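Sortase B (PDB 3PSQ) is a class B sortase involved in pilus assembly, probably a cysteine transpeptidase. Local coordinates at residues A[51-56]-A[75-80]. Numbering follows the deposited sequence.
Sequences IVQGEN and VFLDYR. With ZN (zinc ion), chain P.
The backbone oxygen of V52 takes two groups of the neighbouring strand. L77 N gives it a hydrogen bond of 2.8 Å, and F76 CA adds a CH...O contact to the same V52 O at 3.0 Å. This is a short parallel pairing, with V52 level with F76. Beyond it the segments spread, and water bridges them. One water accepts from G54 N and donates to L77 O; a second donates to both G54 O and Y79 O.

Q53 reaches across to the other segment with its side chain. CG stands anti to the backbone N (chi1 177°) and the chain stays extended, which carries the amide to the 78-80 turn. There NE2 donates to D78 O at 2.9 Å, the donor tilted from the carbonyl plane. NE2 also bonds to N81 O, and L77 CD2 packs beside it at 3.8 Å.

The turn is braced by its own charges. D78 OD1 accepts from R80 N, an Asx turn, and from R80 NE. With NE on OD1 and NH2 on OD2, the guanidinium grips the carboxylate side-on in a salt bridge. Y79 brings CB to 3.2 Å from G54 O, and its ring lies obliquely by N56 CA and E55 O.

On one face of the sheet V52 CG2 meets F76 CB. On the other, with Q53 and L77, I51 CG2 packs on L77 CB, and I51 CD1 touches V75 CG1 at 4.0 Å. The first bond of the E55 side chain leads away from 75-80, and OE2 binds zinc at 2.1 Å, with D35 and E59 completing the protein ligands.

Strand 76-77 joins the mixed sheet of the sortase fold between strand 48-53 and antiparallel strand 89-93. Strand 36-41 flanks 48-53 on its other edge, while helix 151-155 packs against D78 and R80.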
loop_
_atom_site.group_PDB
_atom_site.type_symbol
_atom_site.label_atom_id
_atom_site.label_comp_id
_atom_site.label_asym_id
_atom_site.label_seq_id
_atom_site.Cartn_x
_atom_site.Cartn_y
_atom_site.Cartn_z
ATOM N N ILE A 51 2.291 10.370 1.221
ATOM C CA ILE A 51 1.663 9.345 2.101
ATOM C C ILE A 51 1.744 9.855 3.516
ATOM O O ILE A 51 2.764 10.385 3.929
ATOM C CB ILE A 51 2.390 7.973 2.043
ATOM C CG1 ILE A 51 2.446 7.417 0.593
ATOM C CG2 ILE A 51 1.747 6.955 2.979
ATOM C CD1 ILE A 51 1.080 7.131 -0.099
ATOM N N VAL A 52 0.654 9.704 4.260
ATOM C CA VAL A 52 0.669 10.050 5.664
ATOM C C VAL A 52 0.602 8.801 6.510
ATOM O O VAL A 52 0.192 7.733 6.038
ATOM C CB VAL A 52 -0.514 10.959 6.072
ATOM C CG1 VAL A 52 -0.348 12.345 5.477
ATOM C CG2 VAL A 52 -1.854 10.310 5.678
ATOM N N GLN A 53 0.978 8.958 7.777
ATOM C CA GLN A 53 0.622 7.970 8.769
ATOM C C GLN A 53 -0.139 8.652 9.886
ATOM O O GLN A 53 0.350 9.639 10.467
ATOM C CB GLN A 53 1.846 7.281 9.359
ATOM C CG GLN A 53 1.472 6.276 10.472
ATOM C CD GLN A 53 2.700 5.633 11.081
ATOM O OE1 GLN A 53 3.481 6.297 11.755
ATOM N NE2 GLN A 53 2.879 4.337 10.839
ATOM N N GLY A 54 -1.326 8.126 10.203
ATOM C CA GLY A 54 -2.091 8.687 11.318
ATOM C C GLY A 54 -1.793 8.010 12.643
ATOM O O GLY A 54 -1.041 7.015 12.677
ATOM N N GLU A 55 -2.405 8.516 13.720
ATOM C CA GLU A 55 -2.251 7.927 15.070
ATOM C C GLU A 55 -3.126 6.703 15.210
ATOM O O GLU A 55 -2.953 5.914 16.153
ATOM C CB GLU A 55 -2.559 8.937 16.163
ATOM C CG GLU A 55 -1.596 10.175 16.168
ATOM C CD GLU A 55 -1.964 11.224 15.108
ATOM O OE1 GLU A 55 -2.927 11.972 15.342
ATOM O OE2 GLU A 55 -1.273 11.328 14.055
ATOM N N ASN A 56 -4.048 6.543 14.255
ATOM C CA ASN A 56 -4.914 5.382 14.131
ATOM C C ASN A 56 -5.282 5.256 12.655
ATOM O O ASN A 56 -4.895 6.109 11.864
ATOM C CB ASN A 56 -6.185 5.549 14.995
ATOM C CG ASN A 56 -7.005 6.795 14.618
ATOM O OD1 ASN A 56 -7.551 6.865 13.536
ATOM N ND2 ASN A 56 -7.063 7.787 15.512
ATOM N N VAL A 75 -4.639 8.557 1.386
ATOM C CA VAL A 75 -3.982 7.276 1.507
ATOM C C VAL A 75 -2.941 7.304 2.628
ATOM O O VAL A 75 -2.212 8.274 2.771
ATOM C CB VAL A 75 -3.295 6.873 0.178
ATOM C CG1 VAL A 75 -2.548 5.556 0.400
ATOM C CG2 VAL A 75 -4.380 6.743 -0.944
ATOM N N PHE A 76 -2.887 6.241 3.431
ATOM C CA PHE A 76 -2.119 6.265 4.697
ATOM C C PHE A 76 -1.388 4.940 4.973
ATOM O O PHE A 76 -1.909 3.869 4.701
ATOM C CB PHE A 76 -3.063 6.595 5.865
ATOM C CG PHE A 76 -4.154 5.564 6.074
ATOM C CD1 PHE A 76 -3.963 4.497 6.942
ATOM C CD2 PHE A 76 -5.362 5.645 5.365
ATOM C CE1 PHE A 76 -5.007 3.564 7.158
ATOM C CE2 PHE A 76 -6.378 4.710 5.570
ATOM C CZ PHE A 76 -6.180 3.638 6.406
ATOM N N LEU A 77 -0.188 5.035 5.533
ATOM C CA LEU A 77 0.510 3.890 6.068
ATOM C C LEU A 77 -0.156 3.466 7.365
ATOM O O LEU A 77 -0.423 4.302 8.233
ATOM C CB LEU A 77 1.978 4.249 6.357
ATOM C CG LEU A 77 2.847 3.127 6.970
ATOM C CD1 LEU A 77 2.983 1.951 5.998
ATOM C CD2 LEU A 77 4.228 3.591 7.363
ATOM N N ASP A 78 -0.380 2.169 7.526
ATOM C CA ASP A 78 -0.932 1.654 8.768
ATOM C C ASP A 78 -0.237 2.270 10.013
ATOM O O ASP A 78 1.008 2.296 10.063
ATOM C CB ASP A 78 -0.840 0.120 8.780
ATOM C CG ASP A 78 -1.546 -0.495 9.973
ATOM O OD1 ASP A 78 -1.067 -0.366 11.108
ATOM O OD2 ASP A 78 -2.602 -1.102 9.789
ATOM N N TYR A 79 -1.028 2.725 11.004
ATOM C CA TYR A 79 -0.491 3.326 12.197
ATOM C C TYR A 79 0.486 2.444 12.985
ATOM O O TYR A 79 1.259 2.970 13.796
ATOM C CB TYR A 79 -1.577 3.859 13.143
ATOM C CG TYR A 79 -2.145 2.834 14.123
ATOM C CD1 TYR A 79 -1.675 2.742 15.457
ATOM C CD2 TYR A 79 -3.131 1.936 13.709
ATOM C CE1 TYR A 79 -2.209 1.805 16.335
ATOM C CE2 TYR A 79 -3.669 1.008 14.570
ATOM C CZ TYR A 79 -3.210 0.941 15.878
ATOM O OH TYR A 79 -3.774 -0.020 16.680
ATOM N N ARG A 80 0.456 1.139 12.758
ATOM C CA ARG A 80 1.291 0.219 13.535
ATOM C C ARG A 80 2.641 -0.028 12.865
ATOM O O ARG A 80 3.442 -0.736 13.404
ATOM C CB ARG A 80 0.601 -1.131 13.731
ATOM C CG ARG A 80 -0.601 -1.093 14.660
ATOM C CD ARG A 80 -1.530 -2.273 14.406
ATOM N NE ARG A 80 -2.179 -2.230 13.103
ATOM C CZ ARG A 80 -3.260 -2.950 12.779
ATOM N NH1 ARG A 80 -3.820 -3.767 13.675
ATOM N NH2 ARG A 80 -3.792 -2.868 11.551
HETATM ZN ZN ZN P . -2.300 12.726 12.894
HETATM O O HOH W 1 -2.349 5.408 9.918
HETATM O O HOH W 2 1.365 5.868 14.271
HETATM O O HOH W 3 -2.022 14.694 13.372
#